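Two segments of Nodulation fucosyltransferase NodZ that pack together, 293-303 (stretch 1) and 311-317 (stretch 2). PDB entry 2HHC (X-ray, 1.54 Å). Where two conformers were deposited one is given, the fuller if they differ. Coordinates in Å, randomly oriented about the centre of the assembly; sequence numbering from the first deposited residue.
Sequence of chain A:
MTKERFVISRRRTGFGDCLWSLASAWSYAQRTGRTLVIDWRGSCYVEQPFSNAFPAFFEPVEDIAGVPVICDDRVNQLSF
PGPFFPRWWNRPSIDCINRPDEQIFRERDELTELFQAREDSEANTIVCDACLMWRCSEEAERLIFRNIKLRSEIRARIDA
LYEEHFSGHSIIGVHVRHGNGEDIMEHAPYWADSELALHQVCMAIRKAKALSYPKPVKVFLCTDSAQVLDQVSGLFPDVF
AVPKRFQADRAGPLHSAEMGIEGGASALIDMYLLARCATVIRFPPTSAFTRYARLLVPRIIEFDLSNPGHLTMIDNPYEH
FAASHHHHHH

Stretch 1, residues 293-303: ARLLVPRIIEF
Stretch 2, residues 311-317: LTMIDNP

Stretch 1 leaves a helix (293-296), turns through Val297 and Pro298, and runs as a strand from Arg299 to Phe303. Stretch 2 is a strand from Leu311 to Asp315, ending in Asn316 and a cis peptide bond to Pro317. The strands are antiparallel, their axes 155° apart in direction and 4.6 Å apart at closest approach, with extended phi/psi throughout (Ile300 -125/133, Ile314 -121/124). Together the stretches bury 782 Å², and three residues of stretch 2 cover the most: Asn316 (100 Å²), Ile314 and Leu311 (86 Å² each).

Asn316 ties the end of the ladder to the helix terminus. Its backbone, at phi/psi -84/122, still pairs with stretch 1: Asn316 N donates to Pro298 O at 2.9 Å and 160°. Its side chain points toward stretch 1 with chi1 t (-159°) and chi2 -12°, which places ND2 near the carbonyls of Leu295, in the helix, and Val297, just after it. Asn316 ND2 donates to Val297 O at 2.8 Å and 155°, and weakly to Leu295 O at 3.3 Å. Val297 is the first residue to leave helical phi/psi (-80/141), although Val297 N still bonds to Ala293 O at 2.8 Å.

Ile314 forms a hydrogen-bonded pair with Ile300, CA to CA 5.1 Å. Ile314 N to Ile300 O is 2.8 Å and Ile300 N to Ile314 O is 2.9 Å. Two residues further along stretch 1 and two back along stretch 2, Thr312 N reaches Glu302 O at 2.8 Å and 176°, while Glu302 N reaches Thr312 O at 3.1 Å. Between these pairs, Met313 CA lies 3.2 Å from Ile300 O, a CA-H...O contact. The side chains of Ile300, Glu302, Thr312 and Ile314 share one face of the sheet. Ile314, chi1 m and chi2 t, sets Ile314 CB 4.3 Å from Ile300 CB and Ile314 CD1 3.7 Å from Glu302 OE2. Ile314 CG2 lies over one face of the Arg294 guanidinium, 4.0 Å from Arg294 NH2. Arg294 (t, p, t, chi4 80°) starts sideways from the helix, but its end comes nearer stretch 2, and Arg294 NH2 makes a weak 3.4 Å bond to Pro317 O.

Leu311 closes the opposite end, in a non-hydrogen-bonded pair with Phe303, CA to CA 4.4 Å, where the side chains diverge. With chi1 m (-81°) and chi2 t, Leu311 CD2 nonetheless sits over the Phe303 ring, 3.7 Å from the centroid and 19° off the normal, a CH-pi contact. Leu311 CD2 is also 3.7 Å from Ile301 CG2. Ile301 CG1 lies 3.1 Å from Met313 CG in the conformer given, unusually short for two carbons, and Met313, its non-hydrogen-bonded partner, has two deposited conformers.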

# COMPACT_ATOMS: atom_id res chain seq x y z
N ALA A 293 3.62 -6.90 -4.26
CA ALA A 293 3.77 -8.21 -4.95
C ALA A 293 3.92 -8.06 -6.48
O ALA A 293 4.80 -8.68 -7.11
CB ALA A 293 2.63 -9.10 -4.63
N ARG A 294 3.13 -7.21 -7.12
CA ARG A 294 3.26 -6.93 -8.53
C ARG A 294 4.68 -6.47 -8.90
O ARG A 294 5.21 -6.83 -9.95
CB ARG A 294 2.22 -5.89 -8.98
CG ARG A 294 2.37 -5.35 -10.39
CD ARG A 294 2.24 -6.43 -11.46
NE ARG A 294 2.46 -5.95 -12.83
CZ ARG A 294 3.66 -5.75 -13.38
NH1 ARG A 294 4.77 -5.97 -12.70
NH2 ARG A 294 3.75 -5.32 -14.64
N LEU A 295 5.28 -5.63 -8.07
CA LEU A 295 6.66 -5.16 -8.30
C LEU A 295 7.71 -6.27 -8.22
O LEU A 295 8.75 -6.20 -8.94
CB LEU A 295 7.00 -4.07 -7.28
CG LEU A 295 6.23 -2.76 -7.49
CD1 LEU A 295 6.49 -1.85 -6.25
CD2 LEU A 295 6.42 -2.10 -8.81
N LEU A 296 7.49 -7.25 -7.37
CA LEU A 296 8.54 -8.27 -7.07
C LEU A 296 8.35 -9.69 -7.60
O LEU A 296 9.34 -10.37 -7.86
CB LEU A 296 8.81 -8.34 -5.57
CG LEU A 296 9.44 -7.12 -4.88
CD1 LEU A 296 9.62 -7.41 -3.38
CD2 LEU A 296 10.74 -6.83 -5.51
N VAL A 297 7.12 -10.15 -7.73
CA VAL A 297 6.85 -11.56 -8.00
C VAL A 297 7.03 -11.89 -9.46
O VAL A 297 6.72 -11.08 -10.34
CB VAL A 297 5.40 -11.87 -7.57
CG1 VAL A 297 4.88 -13.21 -8.04
CG2 VAL A 297 5.26 -11.72 -6.05
N PRO A 298 7.59 -13.08 -9.74
CA PRO A 298 7.84 -13.45 -11.15
C PRO A 298 6.63 -13.44 -12.11
O PRO A 298 6.77 -13.05 -13.29
CB PRO A 298 8.39 -14.87 -11.02
CG PRO A 298 9.06 -14.90 -9.71
CD PRO A 298 8.19 -14.04 -8.81
N ARG A 299 5.49 -13.89 -11.63
CA ARG A 299 4.30 -14.00 -12.50
C ARG A 299 3.05 -13.51 -11.77
O ARG A 299 2.83 -13.83 -10.60
CB ARG A 299 4.07 -15.45 -12.93
CG ARG A 299 5.15 -16.06 -13.80
CD ARG A 299 5.34 -17.49 -13.27
NE ARG A 299 5.33 -18.46 -14.30
CZ ARG A 299 5.44 -19.78 -14.13
NH1 ARG A 299 5.55 -20.35 -12.93
NH2 ARG A 299 5.45 -20.54 -15.19
N ILE A 300 2.21 -12.80 -12.50
CA ILE A 300 1.00 -12.21 -11.97
C ILE A 300 -0.17 -12.70 -12.83
O ILE A 300 -0.08 -12.72 -14.07
CB ILE A 300 1.09 -10.68 -12.04
CG1 ILE A 300 2.28 -10.17 -11.18
CG2 ILE A 300 -0.21 -10.06 -11.54
CD1 ILE A 300 3.57 -9.97 -11.99
N ILE A 301 -1.24 -13.15 -12.20
CA ILE A 301 -2.45 -13.57 -12.92
C ILE A 301 -3.60 -12.65 -12.48
O ILE A 301 -3.80 -12.39 -11.28
CB ILE A 301 -2.75 -15.00 -12.65
CG1 ILE A 301 -1.75 -15.88 -13.39
CG2 ILE A 301 -4.19 -15.34 -13.05
CD1 ILE A 301 -1.79 -17.38 -13.13
N GLU A 302 -4.38 -12.20 -13.46
CA GLU A 302 -5.52 -11.38 -13.15
C GLU A 302 -6.53 -11.42 -14.27
O GLU A 302 -6.19 -11.81 -15.38
CB GLU A 302 -5.08 -9.96 -12.89
CG GLU A 302 -4.58 -9.26 -14.12
CD GLU A 302 -3.59 -8.15 -13.82
OE1 GLU A 302 -2.87 -8.22 -12.83
OE2 GLU A 302 -3.53 -7.19 -14.61
N PHE A 303 -7.78 -11.07 -13.97
CA PHE A 303 -8.77 -10.85 -15.01
C PHE A 303 -8.50 -9.48 -15.62
O PHE A 303 -8.34 -8.50 -14.89
CB PHE A 303 -10.17 -10.96 -14.43
CG PHE A 303 -10.59 -12.38 -14.19
CD1 PHE A 303 -10.25 -13.02 -13.00
CD2 PHE A 303 -11.29 -13.09 -15.15
CE1 PHE A 303 -10.63 -14.35 -12.78
CE2 PHE A 303 -11.66 -14.40 -14.94
CZ PHE A 303 -11.32 -15.04 -13.76
N LEU A 311 -8.76 -14.40 -18.27
CA LEU A 311 -7.58 -14.31 -17.41
C LEU A 311 -6.37 -13.96 -18.25
O LEU A 311 -6.24 -14.42 -19.38
CB LEU A 311 -7.32 -15.67 -16.75
CG LEU A 311 -8.16 -16.03 -15.53
CD1 LEU A 311 -8.13 -17.52 -15.25
CD2 LEU A 311 -7.63 -15.27 -14.34
N THR A 312 -5.49 -13.14 -17.71
CA THR A 312 -4.21 -12.91 -18.36
C THR A 312 -3.08 -13.18 -17.37
O THR A 312 -3.30 -13.21 -16.15
CB THR A 312 -4.12 -11.50 -18.96
OG1 THR A 312 -3.02 -11.43 -19.87
CG2 THR A 312 -3.96 -10.44 -17.89
N MET A 313 -1.91 -13.43 -17.92
CA MET A 313 -0.72 -13.64 -17.11
C MET A 313 0.35 -12.70 -17.59
O MET A 313 0.56 -12.51 -18.79
CB MET A 313 -0.25 -15.08 -17.24
CG MET A 313 0.06 -15.72 -15.93
SD MET A 313 1.51 -16.74 -15.90
CE MET A 313 2.80 -15.57 -16.36
N ILE A 314 1.04 -12.10 -16.61
CA ILE A 314 2.06 -11.13 -16.86
C ILE A 314 3.37 -11.65 -16.24
O ILE A 314 3.42 -11.99 -15.06
CB ILE A 314 1.66 -9.78 -16.22
CG1 ILE A 314 0.30 -9.35 -16.79
CG2 ILE A 314 2.74 -8.74 -16.43
CD1 ILE A 314 -0.25 -8.07 -16.16
N ASP A 315 4.40 -11.75 -17.08
CA ASP A 315 5.74 -12.09 -16.65
C ASP A 315 6.40 -10.80 -16.24
O ASP A 315 6.36 -9.82 -16.98
CB ASP A 315 6.55 -12.70 -17.80
CG ASP A 315 6.05 -14.06 -18.20
OD1 ASP A 315 6.02 -14.94 -17.32
OD2 ASP A 315 5.68 -14.24 -19.37
N ASN A 316 7.05 -10.81 -15.09
CA ASN A 316 7.64 -9.61 -14.52
C ASN A 316 9.01 -9.38 -15.09
O ASN A 316 9.90 -10.24 -14.93
CB ASN A 316 7.76 -9.77 -13.04
CG ASN A 316 7.87 -8.46 -12.32
OD1 ASN A 316 8.08 -7.42 -12.93
ND2 ASN A 316 7.72 -8.52 -11.00
N PRO A 317 9.36 -8.24 -15.74
CA PRO A 317 8.57 -7.00 -15.94
C PRO A 317 7.33 -7.19 -16.82
O PRO A 317 6.23 -6.91 -16.33
CB PRO A 317 9.57 -6.11 -16.69
CG PRO A 317 10.50 -7.08 -17.38
CD PRO A 317 10.56 -8.35 -16.56